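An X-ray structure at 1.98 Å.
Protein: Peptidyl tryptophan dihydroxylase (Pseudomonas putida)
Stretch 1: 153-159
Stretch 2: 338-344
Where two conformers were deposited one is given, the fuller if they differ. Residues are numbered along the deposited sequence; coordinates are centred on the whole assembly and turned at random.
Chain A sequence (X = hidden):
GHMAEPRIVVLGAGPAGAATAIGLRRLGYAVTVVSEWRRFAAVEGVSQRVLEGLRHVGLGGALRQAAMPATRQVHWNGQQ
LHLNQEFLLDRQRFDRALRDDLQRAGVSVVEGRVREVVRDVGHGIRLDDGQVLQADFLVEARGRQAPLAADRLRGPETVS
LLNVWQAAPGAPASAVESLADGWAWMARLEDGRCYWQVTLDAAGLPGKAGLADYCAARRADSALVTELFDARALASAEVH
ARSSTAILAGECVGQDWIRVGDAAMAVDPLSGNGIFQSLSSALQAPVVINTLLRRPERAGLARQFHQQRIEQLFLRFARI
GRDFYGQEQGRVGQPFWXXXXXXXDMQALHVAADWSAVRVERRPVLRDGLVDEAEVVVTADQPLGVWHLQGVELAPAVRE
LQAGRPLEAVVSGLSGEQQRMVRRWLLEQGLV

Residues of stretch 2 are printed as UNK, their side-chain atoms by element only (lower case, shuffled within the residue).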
ATOM      1  N   LEU A 153       5.577  -3.336  13.443  1.00 30.82           N
ATOM      2  CA  LEU A 153       6.205  -4.552  12.941  1.00 26.16           C
ATOM      3  C   LEU A 153       7.249  -4.179  11.905  1.00 32.76           C
ATOM      4  O   LEU A 153       7.099  -3.187  11.186  1.00 27.92           O
ATOM      5  CB  LEU A 153       5.200  -5.494  12.282  1.00 25.49           C
ATOM      6  CG  LEU A 153       4.209  -6.134  13.232  1.00 40.77           C
ATOM      7  CD1 LEU A 153       3.063  -6.708  12.418  1.00 36.33           C
ATOM      8  CD2 LEU A 153       4.929  -7.202  14.043  1.00 35.89           C
ATOM      9  N   ARG A 154       8.285  -5.007  11.811  1.00 27.14           N
ATOM     10  CA  ARG A 154       9.369  -4.791  10.864  1.00 32.11           C
ATOM     11  C   ARG A 154       9.830  -6.149  10.372  1.00 33.12           C
ATOM     12  O   ARG A 154      10.159  -7.020  11.181  1.00 34.82           O
ATOM     13  CB  ARG A 154      10.528  -4.027  11.502  1.00 30.19           C
ATOM     14  CG  ARG A 154      11.485  -3.445  10.479  1.00 35.76           C
ATOM     15  CD  ARG A 154      12.547  -2.556  11.103  1.00 40.90           C
ATOM     16  NE  ARG A 154      13.374  -1.991  10.042  1.00 32.94           N
ATOM     17  CZ  ARG A 154      13.198  -0.787   9.513  1.00 34.80           C
ATOM     18  NH1 ARG A 154      13.994  -0.379   8.527  1.00 39.72           N
ATOM     19  NH2 ARG A 154      12.255   0.018   9.982  1.00 35.94           N
ATOM     20  N   GLY A 155       9.814  -6.343   9.058  1.00 34.16           N
ATOM     21  CA  GLY A 155      10.229  -7.600   8.489  1.00 31.83           C
ATOM     22  C   GLY A 155      11.724  -7.652   8.268  1.00 36.33           C
ATOM     23  O   GLY A 155      12.465  -6.746   8.664  1.00 31.99           O
ATOM     24  N   PRO A 156      12.191  -8.717   7.620  1.00 33.01           N
ATOM     25  CA  PRO A 156      13.623  -8.844   7.314  1.00 39.34           C
ATOM     26  C   PRO A 156      14.131  -7.593   6.625  1.00 37.22           C
ATOM     27  O   PRO A 156      13.538  -7.133   5.652  1.00 32.40           O
ATOM     28  CB  PRO A 156      13.680 -10.055   6.376  1.00 33.17           C
ATOM     29  CG  PRO A 156      12.393 -10.790   6.608  1.00 41.49           C
ATOM     30  CD  PRO A 156      11.380  -9.753   6.964  1.00 39.37           C
ATOM     31  N   GLU A 157      15.219  -7.027   7.161  1.00 37.63           N
ATOM     32  CA  GLU A 157      15.778  -5.792   6.624  1.00 37.88           C
ATOM     33  C   GLU A 157      16.173  -5.982   5.164  1.00 39.74           C
ATOM     34  O   GLU A 157      16.907  -6.914   4.822  1.00 35.35           O
ATOM     35  CB  GLU A 157      16.988  -5.351   7.444  1.00 37.04           C
ATOM     36  CG  GLU A 157      17.244  -3.856   7.342  1.00 37.68           C
ATOM     37  CD  GLU A 157      16.096  -3.038   7.915  1.00 48.29           C
ATOM     38  OE1 GLU A 157      15.473  -3.477   8.919  1.00 42.86           O
ATOM     39  OE2 GLU A 157      15.799  -1.964   7.346  1.00 43.96           O
ATOM     40  N   THR A 158      15.676  -5.098   4.302  1.00 37.81           N
ATOM     41  CA  THR A 158      15.763  -5.303   2.862  1.00 38.73           C
ATOM     42  C   THR A 158      16.158  -4.000   2.178  1.00 36.47           C
ATOM     43  O   THR A 158      15.660  -2.928   2.533  1.00 34.17           O
ATOM     44  CB  THR A 158      14.413  -5.805   2.314  1.00 37.87           C
ATOM     45  OG1 THR A 158      13.991  -6.951   3.068  1.00 34.94           O
ATOM     46  CG2 THR A 158      14.534  -6.210   0.872  1.00 38.48           C
ATOM     47  N   VAL A 159      17.041  -4.096   1.188  1.00 39.06           N
ATOM     48  CA  VAL A 159      17.500  -2.934   0.435  1.00 33.58           C
ATOM     49  C   VAL A 159      17.308  -3.205  -1.052  1.00 33.89           C
ATOM     50  O   VAL A 159      17.550  -4.317  -1.538  1.00 36.52           O
ATOM     51  CB  VAL A 159      18.972  -2.580   0.760  1.00 38.52           C
ATOM     52  CG1 VAL A 159      19.489  -1.502  -0.165  1.00 38.80           C
ATOM     53  CG2 VAL A 159      19.095  -2.080   2.186  1.00 45.24           C
ATOM     54  N   UNK A 338      14.812 -18.295   2.150  1.00 37.04           N
ATOM     55  CA  UNK A 338      14.252 -18.960   3.329  1.00 43.51           C
ATOM     56  C   UNK A 338      13.683 -17.953   4.318  1.00 39.66           C
ATOM     57  O   UNK A 338      12.576 -18.132   4.835  1.00 46.01           O
ATOM     58  c   UNK A 338      15.322 -19.818   4.000  1.00 40.38           C
ATOM     59  N   UNK A 339      14.422 -16.879   4.589  0.51 38.96           N
ATOM     60  CA  UNK A 339      13.920 -15.852   5.495  0.51 41.95           C
ATOM     61  C   UNK A 339      12.631 -15.227   4.962  0.51 45.34           C
ATOM     62  O   UNK A 339      11.708 -14.936   5.733  0.51 39.65           O
ATOM     63  c   UNK A 339      14.553 -13.535   6.441  0.51 45.94           C
ATOM     64  n   UNK A 339      15.348 -11.085   9.053  0.51 46.96           N
ATOM     65  c   UNK A 339      15.002 -14.794   5.716  0.51 43.69           C
ATOM     66  c   UNK A 339      16.314 -11.979   8.920  0.51 44.93           C
ATOM     67  n   UNK A 339      16.058 -13.180   8.405  0.51 42.24           N
ATOM     68  c   UNK A 339      14.742 -13.631   7.955  0.51 47.98           C
ATOM     69  n   UNK A 339      17.545 -11.671   9.304  0.51 52.15           N
ATOM     70  N   UNK A 340      12.530 -15.042   3.643  1.00 43.42           N
ATOM     71  CA  UNK A 340      11.367 -14.372   3.073  1.00 38.91           C
ATOM     72  C   UNK A 340      10.199 -15.305   2.767  1.00 37.80           C
ATOM     73  O   UNK A 340       9.056 -14.840   2.671  1.00 36.35           O
ATOM     74  c   UNK A 340      15.058 -10.522   2.677  1.00 37.57           C
ATOM     75  n   UNK A 340      15.701 -11.666   2.890  1.00 32.26           N
ATOM     76  n   UNK A 340      13.990 -10.502   1.886  1.00 35.71           N
ATOM     77  c   UNK A 340      12.409 -12.274   2.230  1.00 41.56           C
ATOM     78  c   UNK A 340      13.418 -11.684   1.254  1.00 38.82           C
ATOM     79  c   UNK A 340      11.796 -13.602   1.821  1.00 36.24           C
ATOM     80  n   UNK A 340      15.487  -9.396   3.240  1.00 34.19           N
ATOM     81  N   UNK A 341      10.442 -16.601   2.660  1.00 35.89           N
ATOM     82  CA  UNK A 341       9.364 -17.546   2.432  1.00 38.62           C
ATOM     83  C   UNK A 341       8.613 -17.912   3.709  1.00 40.51           C
ATOM     84  O   UNK A 341       7.553 -18.550   3.629  1.00 38.46           O
ATOM     85  c   UNK A 341       9.934 -18.793   1.753  1.00 41.56           C
ATOM     86  c   UNK A 341      10.373 -18.512   0.310  1.00 44.38           C
ATOM     87  o   UNK A 341      11.917 -20.332   0.477  1.00 47.95           O
ATOM     88  c   UNK A 341      11.269 -19.601  -0.265  1.00 48.61           C
ATOM     89  n   UNK A 341      11.324 -19.692  -1.594  1.00 42.46           N
ATOM     90  N   UNK A 342       9.121 -17.517   4.873  1.00 41.73           N
ATOM     91  CA  UNK A 342       8.457 -17.810   6.129  1.00 40.99           C
ATOM     92  C   UNK A 342       8.016 -16.567   6.878  1.00 45.04           C
ATOM     93  O   UNK A 342       7.580 -16.653   8.031  1.00 42.69           O
ATOM     94  N   UNK A 343       8.117 -15.401   6.232  1.00 31.89           N
ATOM     95  CA  UNK A 343       7.736 -14.156   6.882  1.00 35.61           C
ATOM     96  C   UNK A 343       6.456 -13.602   6.257  1.00 41.98           C
ATOM     97  O   UNK A 343       6.305 -13.653   5.031  1.00 36.11           O
ATOM     98  c   UNK A 343       7.726  -9.953   8.429  1.00 32.54           C
ATOM     99  c   UNK A 343       6.554  -8.301   7.228  1.00 31.03           C
ATOM    100  c   UNK A 343       8.841 -11.810   8.983  1.00 30.91           C
ATOM    101  c   UNK A 343       7.266 -10.311   6.075  1.00 34.22           C
ATOM    102  c   UNK A 343       8.553 -11.937   7.643  1.00 29.25           C
ATOM    103  n   UNK A 343       8.355 -10.610   9.453  1.00 35.45           N
ATOM    104  c   UNK A 343       6.640  -9.080   6.064  1.00 36.77           C
ATOM    105  c   UNK A 343       8.853 -13.102   6.774  1.00 30.54           C
ATOM    106  c   UNK A 343       7.822 -10.769   7.275  1.00 32.01           C
ATOM    107  c   UNK A 343       7.083  -8.721   8.414  1.00 29.81           C
ATOM    108  N   UNK A 344       5.517 -13.044   7.055  1.00 38.26           N
ATOM    109  CA  UNK A 344       5.530 -12.809   8.510  1.00 37.43           C
ATOM    110  C   UNK A 344       5.305 -14.070   9.351  1.00 42.07           C
ATOM    111  O   UNK A 344       5.735 -14.127  10.507  1.00 47.04           O
ATOM    112  c   UNK A 344       4.297 -12.499   6.427  1.00 34.23           C
ATOM    113  c   UNK A 344       4.381 -11.810   8.704  1.00 37.98           C
ATOM    114  c   UNK A 344       3.429 -12.122   7.595  1.00 34.97           C
TER
HETATM  115  O   HOH W   1      16.746  -8.542   9.350  1.00 42.87           O
HETATM  116  O   HOH W   2      11.997  -8.431   2.080  1.00 39.67           O

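Position 338 lies on a helix that begins earlier in the chain, and its single side-chain carbon, CB, comes no nearer to stretch 1 than 9.8 Å, to Pro156 CG. One carbon and nothing further make it Ala338.

Position 339, also helical, carries three carbons, a nitrogen, and then a carbon bearing two more nitrogens. Its CA-to-CB bond points toward stretch 1, and one terminal nitrogen comes to 3.3 Å from Pro156 CB. The pattern is a guanidinium, and the residue is Arg339. Its chi1 is in the t well, but chi2, at 91°, falls between wells, and the chain bends over Pro156. The terminal nitrogen near the proline, NH2, donates to water 1 (2.9 Å from Arg339 NH2 to the water oxygen), which also accepts from the backbone of Glu157 (3.1 Å from Glu157 N to that oxygen). Two conformers were deposited for this exposed residue, and the one described here makes this bridge.

At position 340 the atoms follow the same pattern, three carbons, a nitrogen and a carbon with two nitrogens, and one terminal nitrogen comes to 2.9 Å from Thr158 OG1. This too is arginine. Although its CA-to-CB bond points sideways, the extended chain of Arg340 (chi2 and chi3 both t) carries its end nearer to stretch 1. There NH2 donates a nearly straight hydrogen bond to Thr158 OG1, with an angle of 170°. Thr158 OG1 lies near the guanidinium plane, where the N-H bonds point, whereas Pro156 CB sits over one face, 3.7 Å from Arg340 NH2. Water 2 adds a second link, its oxygen accepting from Arg340 NE at 2.9 Å and donating to Thr158 OG1 at 2.7 Å.

Position 341 shows three side-chain carbons, the third carrying one oxygen and one nitrogen: an amide, and with that length Gln341. It is out of reach of stretch 1. Its backbone N makes a weak hydrogen bond to Ala338 O, at 3.4 Å.

Position 342 has no side-chain atoms and is Gly342, likewise without a contact.

Position 343 has one carbon leading to fused five- and six-membered rings that hold eight carbons and a nitrogen, and these rings lie against Pro156 CD and Gly155 CA. An indole makes it Trp343. Pro156 CD stands over its five-membered ring, 3.6 Å from Trp343 CG and only 10° off the ring normal, a CH-pi contact. Gly155 CA comes to 3.3 Å from Trp343 CZ2, and an ideal CB on this glycine would clash with that atom.

Position 344 has three carbons closing a ring onto the backbone N. This is Pro344, preceded by a cis peptide bond, and its side chain makes no contact.

The contact thus centres on Pro156, buried and approached by Arg339, Arg340 and Trp343. Its ring packs against the indole, while Arg340 reaches past it to Thr158. Thr158 OG1 in turn donates to Pro156 O across 2.6 Å, so the hydroxyl that receives the arginine also braces the proline turn. With 350 Å² buried in all, apolar packing is joined to one direct hydrogen bond and two water bridges.

Stretch 2 (338-344) ARRQGWP
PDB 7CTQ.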